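Local coordinates for dual specificity protein phosphatase 14 (Homo sapiens, PDB 2WGP) that dephosphorylates tyrosine, serine and threonine residues of proteins, inactivating the MAP kinases ERK, JNK and p38 and damping T-cell receptor signalling, at residues 24-29 with 45-50; 35-40 with 142-147; 106-111 with 118-123. All coordinates share one frame; numbering follows the deposited sequence.

Interaction 1 of 3, residues 24-29 with 45-50; sequences GGIAQI and HLLQAR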
loop_
_atom_site.group_PDB
_atom_site.type_symbol
_atom_site.label_atom_id
_atom_site.label_comp_id
_atom_site.label_asym_id
_atom_site.label_seq_id
_atom_site.Cartn_x
_atom_site.Cartn_y
_atom_site.Cartn_z
ATOM N N GLY A 24 -17.705 -32.309 -18.130
ATOM C CA GLY A 24 -17.510 -30.916 -17.687
ATOM C C GLY A 24 -16.932 -30.874 -16.274
ATOM O O GLY A 24 -17.352 -31.623 -15.406
ATOM N N GLY A 25 -15.960 -29.994 -16.057
ATOM C CA GLY A 25 -15.361 -29.784 -14.754
ATOM C C GLY A 25 -14.210 -30.691 -14.369
ATOM O O GLY A 25 -13.758 -30.603 -13.258
ATOM N N ILE A 26 -13.755 -31.573 -15.269
ATOM C CA ILE A 26 -12.556 -32.385 -15.037
ATOM C C ILE A 26 -11.738 -32.531 -16.333
ATOM O O ILE A 26 -12.289 -32.586 -17.451
ATOM C CB ILE A 26 -12.915 -33.786 -14.433
ATOM C CG1 ILE A 26 -11.641 -34.582 -14.044
ATOM C CG2 ILE A 26 -13.812 -34.570 -15.438
ATOM C CD1 ILE A 26 -11.877 -35.705 -13.017
ATOM N N ALA A 27 -10.420 -32.510 -16.190
ATOM C CA ALA A 27 -9.508 -32.655 -17.330
ATOM C C ALA A 27 -8.334 -33.494 -16.903
ATOM O O ALA A 27 -7.813 -33.299 -15.796
ATOM C CB ALA A 27 -9.018 -31.293 -17.818
ATOM N N GLN A 28 -7.895 -34.389 -17.787
ATOM C CA GLN A 28 -6.685 -35.149 -17.553
ATOM C C GLN A 28 -5.454 -34.368 -18.006
ATOM O O GLN A 28 -5.416 -33.846 -19.133
ATOM C CB GLN A 28 -6.736 -36.481 -18.295
ATOM C CG GLN A 28 -5.669 -37.443 -17.806
ATOM C CD GLN A 28 -5.900 -38.848 -18.299
ATOM O OE1 GLN A 28 -6.771 -39.096 -19.123
ATOM N NE2 GLN A 28 -5.113 -39.783 -17.783
ATOM N N ILE A 29 -4.461 -34.292 -17.121
ATOM C CA ILE A 29 -3.169 -33.610 -17.403
ATOM C C ILE A 29 -2.066 -34.615 -17.725
ATOM O O ILE A 29 -1.323 -34.442 -18.689
ATOM C CB ILE A 29 -2.725 -32.717 -16.188
ATOM C CG1 ILE A 29 -3.851 -31.747 -15.773
ATOM C CG2 ILE A 29 -1.413 -31.937 -16.500
ATOM C CD1 ILE A 29 -4.629 -31.050 -16.915
ATOM N N HIS A 45 -18.365 -42.343 -8.801
ATOM C CA HIS A 45 -18.316 -43.122 -10.045
ATOM C C HIS A 45 -17.416 -42.512 -11.116
ATOM O O HIS A 45 -16.692 -43.239 -11.783
ATOM C CB HIS A 45 -19.717 -43.293 -10.636
ATOM C CG HIS A 45 -19.765 -44.248 -11.788
ATOM N ND1 HIS A 45 -19.942 -45.609 -11.625
ATOM C CD2 HIS A 45 -19.636 -44.042 -13.122
ATOM C CE1 HIS A 45 -19.928 -46.198 -12.809
ATOM N NE2 HIS A 45 -19.747 -45.270 -13.735
ATOM N N LEU A 46 -17.507 -41.194 -11.301
ATOM C CA LEU A 46 -16.677 -40.480 -12.275
ATOM C C LEU A 46 -15.193 -40.619 -11.943
ATOM O O LEU A 46 -14.369 -40.868 -12.827
ATOM C CB LEU A 46 -17.074 -38.988 -12.316
ATOM C CG LEU A 46 -16.394 -38.066 -13.337
ATOM C CD1 LEU A 46 -17.192 -38.047 -14.617
ATOM C CD2 LEU A 46 -16.278 -36.643 -12.790
ATOM N N LEU A 47 -14.842 -40.466 -10.671
ATOM C CA LEU A 47 -13.448 -40.566 -10.264
ATOM C C LEU A 47 -12.916 -42.014 -10.339
ATOM O O LEU A 47 -11.785 -42.240 -10.796
ATOM C CB LEU A 47 -13.254 -39.981 -8.863
ATOM C CG LEU A 47 -13.700 -38.528 -8.624
ATOM C CD1 LEU A 47 -13.350 -38.143 -7.219
ATOM C CD2 LEU A 47 -13.100 -37.523 -9.625
ATOM N N GLN A 48 -13.725 -42.984 -9.909
ATOM C CA GLN A 48 -13.369 -44.410 -10.034
ATOM C C GLN A 48 -13.122 -44.804 -11.491
ATOM O O GLN A 48 -12.168 -45.520 -11.797
ATOM C CB GLN A 48 -14.454 -45.295 -9.415
ATOM C CG GLN A 48 -14.495 -45.219 -7.897
ATOM C CD GLN A 48 -15.478 -46.208 -7.278
ATOM O OE1 GLN A 48 -16.645 -46.311 -7.697
ATOM N NE2 GLN A 48 -15.009 -46.945 -6.286
ATOM N N ALA A 49 -13.960 -44.276 -12.389
ATOM C CA ALA A 49 -13.822 -44.515 -13.828
ATOM C C ALA A 49 -12.449 -44.060 -14.348
ATOM O O ALA A 49 -11.948 -44.603 -15.317
ATOM C CB ALA A 49 -14.942 -43.818 -14.586
ATOM N N ARG A 50 -11.843 -43.077 -13.684
ATOM C CA ARG A 50 -10.515 -42.555 -14.046
ATOM C C ARG A 50 -9.370 -43.152 -13.237
ATOM O O ARG A 50 -8.221 -42.730 -13.392
ATOM C CB ARG A 50 -10.523 -41.030 -13.893
ATOM C CG ARG A 50 -11.306 -40.369 -15.012
ATOM C CD ARG A 50 -11.941 -39.064 -14.585
ATOM N NE ARG A 50 -12.606 -38.447 -15.729
ATOM C CZ ARG A 50 -13.764 -38.856 -16.247
ATOM N NH1 ARG A 50 -14.447 -39.860 -15.696
ATOM N NH2 ARG A 50 -14.252 -38.234 -17.317
#
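At one edge of the central sheet of the phosphatase fold, Ile26 of strand 26-28 packs against Leu46 and Leu47 of helix 44-49 and Arg50 just after it. Its CG1 branch stands anti to the backbone N (chi1 -174°), which carries CD1 out to Leu47 CD2 at 4.0 Å and to Arg50 CD at 3.7 Å. The CG2 methyl makes a looser apolar contact, 4.2 Å from Leu46 CD2. Ile26 and the extended Arg50 chain slide past each other in opposite directions, and CD1 meets the guanidinium group obliquely, 3.9 Å from NE. Strand 26-28 is the outermost strand on this side of the sheet within the chain, running antiparallel to strand 33-36, and both Ile26 and Leu47 also touch Leu107 of strand 106-109. Arg50 turns back on the helix: NH1 donates to the Leu46 carbonyl O (3.0 Å, N-H...O angle 148°) from 28° outside the carbonyl plane, fixing the guanidinium beside Ile26. With an alanine here, the Leu46 carbonyl would probably lose its side-chain donor and Ile26 CD1 its aliphatic neighbour, opening a gap between strand and helix. Arg50 also touches Phe34 of strand 33-36.

Interaction 2 of 3, residues 35-40 with 142-147; sequences LGRGSV and ARRPVI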
loop_
_atom_site.group_PDB
_atom_site.type_symbol
_atom_site.label_atom_id
_atom_site.label_comp_id
_atom_site.label_asym_id
_atom_site.label_seq_id
_atom_site.Cartn_x
_atom_site.Cartn_y
_atom_site.Cartn_z
ATOM N N LEU A 35 -7.268 -32.494 -13.067
ATOM C CA LEU A 35 -7.606 -31.197 -12.495
ATOM C C LEU A 35 -9.118 -30.992 -12.619
ATOM O O LEU A 35 -9.725 -31.333 -13.652
ATOM C CB LEU A 35 -6.874 -30.117 -13.287
ATOM C CG LEU A 35 -7.106 -28.629 -13.094
ATOM C CD1 LEU A 35 -6.159 -27.836 -13.957
ATOM C CD2 LEU A 35 -8.553 -28.223 -13.368
ATOM N N GLY A 36 -9.735 -30.420 -11.588
ATOM C CA GLY A 36 -11.165 -30.210 -11.632
ATOM C C GLY A 36 -11.752 -29.117 -10.758
ATOM O O GLY A 36 -11.081 -28.531 -9.902
ATOM N N ARG A 37 -13.032 -28.869 -11.026
ATOM C CA ARG A 37 -13.942 -28.149 -10.146
ATOM C C ARG A 37 -14.369 -28.999 -8.986
ATOM O O ARG A 37 -14.445 -30.231 -9.095
ATOM C CB ARG A 37 -15.233 -27.810 -10.904
ATOM C CG ARG A 37 -15.048 -26.844 -11.981
ATOM C CD ARG A 37 -16.343 -26.170 -12.412
ATOM N NE ARG A 37 -17.009 -26.870 -13.512
ATOM C CZ ARG A 37 -18.174 -27.519 -13.439
ATOM N NH1 ARG A 37 -18.858 -27.600 -12.319
ATOM N NH2 ARG A 37 -18.671 -28.096 -14.522
ATOM N N GLY A 38 -14.740 -28.341 -7.888
ATOM C CA GLY A 38 -15.116 -29.062 -6.657
ATOM C C GLY A 38 -16.329 -29.950 -6.861
ATOM O O GLY A 38 -16.405 -31.021 -6.290
ATOM N N SER A 39 -17.246 -29.516 -7.712
ATOM C CA SER A 39 -18.448 -30.295 -8.056
ATOM C C SER A 39 -18.219 -31.756 -8.493
ATOM O O SER A 39 -19.040 -32.621 -8.155
ATOM C CB SER A 39 -19.280 -29.558 -9.120
ATOM O OG SER A 39 -18.829 -29.826 -10.447
ATOM N N VAL A 40 -17.132 -32.031 -9.227
ATOM C CA VAL A 40 -16.814 -33.382 -9.700
ATOM C C VAL A 40 -16.203 -34.225 -8.584
ATOM O O VAL A 40 -16.209 -35.459 -8.652
ATOM C CB VAL A 40 -15.829 -33.406 -10.934
ATOM C CG1 VAL A 40 -16.367 -32.540 -12.075
ATOM C CG2 VAL A 40 -14.404 -32.978 -10.542
ATOM N N ALA A 142 -3.912 -26.417 -22.813
ATOM C CA ALA A 142 -4.385 -27.239 -23.926
ATOM C C ALA A 142 -5.526 -28.160 -23.510
ATOM O O ALA A 142 -6.442 -28.410 -24.304
ATOM C CB ALA A 142 -3.237 -28.058 -24.548
ATOM N N ARG A 143 -5.486 -28.635 -22.264
ATOM C CA ARG A 143 -6.495 -29.572 -21.770
ATOM C C ARG A 143 -7.679 -28.887 -21.109
ATOM O O ARG A 143 -8.792 -29.390 -21.199
ATOM C CB ARG A 143 -5.893 -30.604 -20.823
ATOM C CG ARG A 143 -5.143 -31.725 -21.569
ATOM C CD ARG A 143 -3.731 -31.596 -21.257
ATOM N NE ARG A 143 -2.891 -32.653 -21.825
ATOM C CZ ARG A 143 -1.863 -32.417 -22.623
ATOM N NH1 ARG A 143 -1.565 -31.174 -22.998
ATOM N NH2 ARG A 143 -1.138 -33.443 -23.061
ATOM N N ARG A 144 -7.437 -27.760 -20.438
ATOM C CA ARG A 144 -8.495 -27.039 -19.736
ATOM C C ARG A 144 -8.318 -25.556 -20.074
ATOM O O ARG A 144 -7.604 -24.849 -19.362
ATOM C CB ARG A 144 -8.390 -27.318 -18.217
ATOM C CG ARG A 144 -9.572 -26.759 -17.461
ATOM C CD ARG A 144 -9.890 -27.437 -16.184
ATOM N NE ARG A 144 -10.884 -26.632 -15.477
ATOM C CZ ARG A 144 -12.201 -26.730 -15.658
ATOM N NH1 ARG A 144 -12.735 -27.626 -16.483
ATOM N NH2 ARG A 144 -12.994 -25.906 -15.012
ATOM N N PRO A 145 -8.914 -25.091 -21.194
ATOM C CA PRO A 145 -8.588 -23.744 -21.671
ATOM C C PRO A 145 -9.037 -22.597 -20.768
ATOM O O PRO A 145 -8.576 -21.479 -20.939
ATOM C CB PRO A 145 -9.344 -23.656 -22.998
ATOM C CG PRO A 145 -9.521 -25.005 -23.439
ATOM C CD PRO A 145 -9.695 -25.823 -22.213
ATOM N N VAL A 146 -9.929 -22.886 -19.827
ATOM C CA VAL A 146 -10.413 -21.865 -18.907
ATOM C C VAL A 146 -9.436 -21.506 -17.785
ATOM O O VAL A 146 -9.699 -20.545 -17.057
ATOM C CB VAL A 146 -11.791 -22.239 -18.270
ATOM C CG1 VAL A 146 -12.861 -22.436 -19.362
ATOM C CG2 VAL A 146 -11.661 -23.439 -17.351
ATOM N N ILE A 147 -8.300 -22.219 -17.664
ATOM C CA ILE A 147 -7.372 -21.908 -16.562
ATOM C C ILE A 147 -6.850 -20.479 -16.634
ATOM O O ILE A 147 -6.660 -19.896 -17.726
ATOM C CB ILE A 147 -6.206 -22.934 -16.354
ATOM C CG1 ILE A 147 -5.137 -22.907 -17.472
ATOM C CG2 ILE A 147 -6.783 -24.334 -16.101
ATOM C CD1 ILE A 147 -3.709 -23.159 -16.937
#
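Leu35 and Arg144 meet at about a right angle, the leucine CD2 methyl set against the arginine chain. CD2 lies 3.5 Å from Arg144 NE; the modelled 3.2 Å from CD2 to Arg144 CD is shorter than carbons normally allow and so doubtful in detail. A chi1 of -172° swings the Arg144 chain away from its own amide, and it runs extended as far as NE. The other Leu35 methyl, CD1, makes a looser apolar contact with Ile147 CG2 at 4.2 Å. Arg144 also crosses Arg37 at about a right angle, NH2 standing 3.8 Å from Arg37 CG. The two guanidinium planes are 46° apart, and Arg37 NE remains 4.4 Å from Arg144 NH2. The polar end of Arg144 is engaged elsewhere: NE donates to the Gly113 carbonyl and NH2 to that of Ala112, both in the phosphate-binding P-loop of the HCX5R signature, so this side chain bridges strand 33-36 and the active-site loop. Those carbonyls probably also ease the closeness of the like charges. A type I turn from Arg144 to Ile147 follows helix 133-143 and places Val146 CG2 3.5 Å above one face of the Arg144 guanidinium. Arg37 and Val146 pack on Pro63 and Lys74 of the second subunit.

Interaction 3 of 3, residues 106-111 with 118-123; sequences TLVHCA and ATLCIA. With PO4 (phosphate ion), chain C.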
loop_
_atom_site.group_PDB
_atom_site.type_symbol
_atom_site.label_atom_id
_atom_site.label_comp_id
_atom_site.label_asym_id
_atom_site.label_seq_id
_atom_site.Cartn_x
_atom_site.Cartn_y
_atom_site.Cartn_z
ATOM N N THR A 106 -4.264 -38.947 -9.004
ATOM C CA THR A 106 -4.673 -37.845 -8.160
ATOM C C THR A 106 -5.570 -36.867 -8.916
ATOM O O THR A 106 -5.292 -36.499 -10.057
ATOM C CB THR A 106 -3.421 -37.107 -7.584
ATOM O OG1 THR A 106 -2.604 -38.040 -6.840
ATOM C CG2 THR A 106 -3.835 -35.958 -6.682
ATOM N N LEU A 107 -6.646 -36.440 -8.252
ATOM C CA LEU A 107 -7.397 -35.285 -8.666
ATOM C C LEU A 107 -7.035 -34.105 -7.785
ATOM O O LEU A 107 -7.169 -34.160 -6.553
ATOM C CB LEU A 107 -8.886 -35.531 -8.590
ATOM C CG LEU A 107 -9.770 -34.297 -8.792
ATOM C CD1 LEU A 107 -9.775 -33.826 -10.278
ATOM C CD2 LEU A 107 -11.187 -34.639 -8.289
ATOM N N VAL A 108 -6.547 -33.045 -8.410
ATOM C CA VAL A 108 -6.343 -31.786 -7.710
ATOM C C VAL A 108 -7.512 -30.910 -8.117
ATOM O O VAL A 108 -7.666 -30.585 -9.320
ATOM C CB VAL A 108 -5.002 -31.085 -8.029
ATOM C CG1 VAL A 108 -4.888 -29.793 -7.186
ATOM C CG2 VAL A 108 -3.765 -32.048 -7.805
ATOM N N HIS A 109 -8.348 -30.560 -7.134
ATOM C CA HIS A 109 -9.527 -29.730 -7.395
ATOM C C HIS A 109 -9.502 -28.459 -6.569
ATOM O O HIS A 109 -8.863 -28.388 -5.499
ATOM C CB HIS A 109 -10.865 -30.490 -7.217
ATOM C CG HIS A 109 -11.371 -30.578 -5.801
ATOM N ND1 HIS A 109 -12.037 -29.539 -5.171
ATOM C CD2 HIS A 109 -11.356 -31.607 -4.918
ATOM C CE1 HIS A 109 -12.377 -29.923 -3.951
ATOM N NE2 HIS A 109 -11.977 -31.170 -3.772
ATOM N N CYS A 110 -10.194 -27.451 -7.071
ATOM C CA CYS A 110 -10.478 -26.248 -6.291
ATOM C C CYS A 110 -11.989 -26.015 -6.399
ATOM O O CYS A 110 -12.752 -26.985 -6.333
ATOM C CB CYS A 110 -9.606 -25.091 -6.781
ATOM S SG CYS A 110 -9.518 -24.850 -8.561
ATOM N N ALA A 111 -12.441 -24.769 -6.560
ATOM C CA ALA A 111 -13.863 -24.460 -6.718
ATOM C C ALA A 111 -14.195 -24.404 -8.209
ATOM O O ALA A 111 -14.949 -25.223 -8.716
ATOM C CB ALA A 111 -14.220 -23.118 -6.032
ATOM N N ALA A 118 -5.022 -25.413 -10.971
ATOM C CA ALA A 118 -4.150 -25.245 -12.148
ATOM C C ALA A 118 -2.755 -24.871 -11.716
ATOM O O ALA A 118 -1.774 -25.352 -12.294
ATOM C CB ALA A 118 -4.710 -24.141 -13.085
ATOM N N THR A 119 -2.650 -24.005 -10.702
ATOM C CA THR A 119 -1.332 -23.515 -10.247
ATOM C C THR A 119 -0.498 -24.681 -9.691
ATOM O O THR A 119 0.683 -24.827 -10.002
ATOM C CB THR A 119 -1.461 -22.400 -9.198
ATOM O OG1 THR A 119 -2.171 -21.276 -9.781
ATOM C CG2 THR A 119 -0.056 -21.978 -8.689
ATOM N N LEU A 120 -1.137 -25.509 -8.869
ATOM C CA LEU A 120 -0.483 -26.669 -8.292
ATOM C C LEU A 120 -0.094 -27.708 -9.341
ATOM O O LEU A 120 0.999 -28.298 -9.252
ATOM C CB LEU A 120 -1.379 -27.288 -7.221
ATOM C CG LEU A 120 -1.631 -26.424 -5.972
ATOM C CD1 LEU A 120 -2.727 -27.053 -5.131
ATOM C CD2 LEU A 120 -0.312 -26.191 -5.167
ATOM N N CYS A 121 -0.959 -27.927 -10.337
ATOM C CA CYS A 121 -0.628 -28.817 -11.467
ATOM C C CYS A 121 0.557 -28.294 -12.279
ATOM O O CYS A 121 1.440 -29.076 -12.646
ATOM C CB CYS A 121 -1.844 -29.055 -12.370
ATOM S SG CYS A 121 -3.148 -29.974 -11.603
ATOM N N ILE A 122 0.591 -26.985 -12.536
ATOM C CA ILE A 122 1.715 -26.382 -13.263
ATOM C C ILE A 122 3.032 -26.586 -12.498
ATOM O O ILE A 122 4.073 -26.925 -13.096
ATOM C CB ILE A 122 1.475 -24.864 -13.566
ATOM C CG1 ILE A 122 0.374 -24.693 -14.622
ATOM C CG2 ILE A 122 2.751 -24.200 -14.055
ATOM C CD1 ILE A 122 -0.245 -23.247 -14.698
ATOM N N ALA A 123 2.977 -26.421 -11.173
ATOM C CA ALA A 123 4.172 -26.593 -10.349
ATOM C C ALA A 123 4.662 -28.057 -10.427
ATOM O O ALA A 123 5.865 -28.307 -10.574
ATOM C CB ALA A 123 3.891 -26.171 -8.898
HETATM P P PO4 C . -10.384 -21.230 -8.095
HETATM O O1 PO4 C . -9.081 -21.210 -7.347
HETATM O O2 PO4 C . -11.550 -21.882 -7.406
HETATM O O3 PO4 C . -10.198 -22.004 -9.399
HETATM O O4 PO4 C . -10.791 -19.811 -8.490
#
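Apolar contacts alone join the segments directly, Val108 meeting Leu120 and Cys121. With chi1 at -178°, Val108 directs CG1 opposite its amide nitrogen, bringing that methyl to Leu120 CD1 at 4.0 Å, the two side chains crossing at about a right angle. Alongside, Cys121 SG lies 4.2 Å from Val108 CB. The polar contacts gather at the end of the strand. His109 ND1 donates to the Cys110 carbonyl O at 2.9 Å, nearly straight at 175° and almost in the plane of its imidazole, which fixes the ring's rotation and ties it to the start of the P-loop. A phosphate ion, probably from the crystallisation medium, occupies that loop: Ala111 N donates to its O2 (3.1 Å, 140°), and the sulfur of Cys110, the residue that forms the phosphocysteine intermediate, is 3.0 Å from O3. The backbone N atoms of Ala112, Val114 and Ser115 and the side chain of Arg116 complete the grip on the anion, as expected of the HCX5R loop. Strand 106-109 runs between its parallel neighbours 33-36 and 54-57; helix 116-129, which leaves the P-loop, lies against it. Val108 also touches Ile96 of helix 89-101, and helix 151-165 backs helix 116-129.

Overall arrangement
From the N terminus, strand 26-28 turns back into strand 33-36, and interaction 1 closes the first loop when helix 44-49 returns to the edge strand. Interaction 2 opens inside that loop, at 35-40, and closes only at 142-147, so the two cross. Interaction 3 is nested within the long loop of interaction 2: it joins strand 106-109 to the helix after the P-loop, and comes wholly after interaction 1. The three share the mixed sheet. Gly25 and Ala27 pair with Arg37 and Leu35, while Gly36 pairs with Val108 and Cys110, linking the edge strand through 33-36 to the active-site strand. Interaction 2 adds the end of helix 133-143.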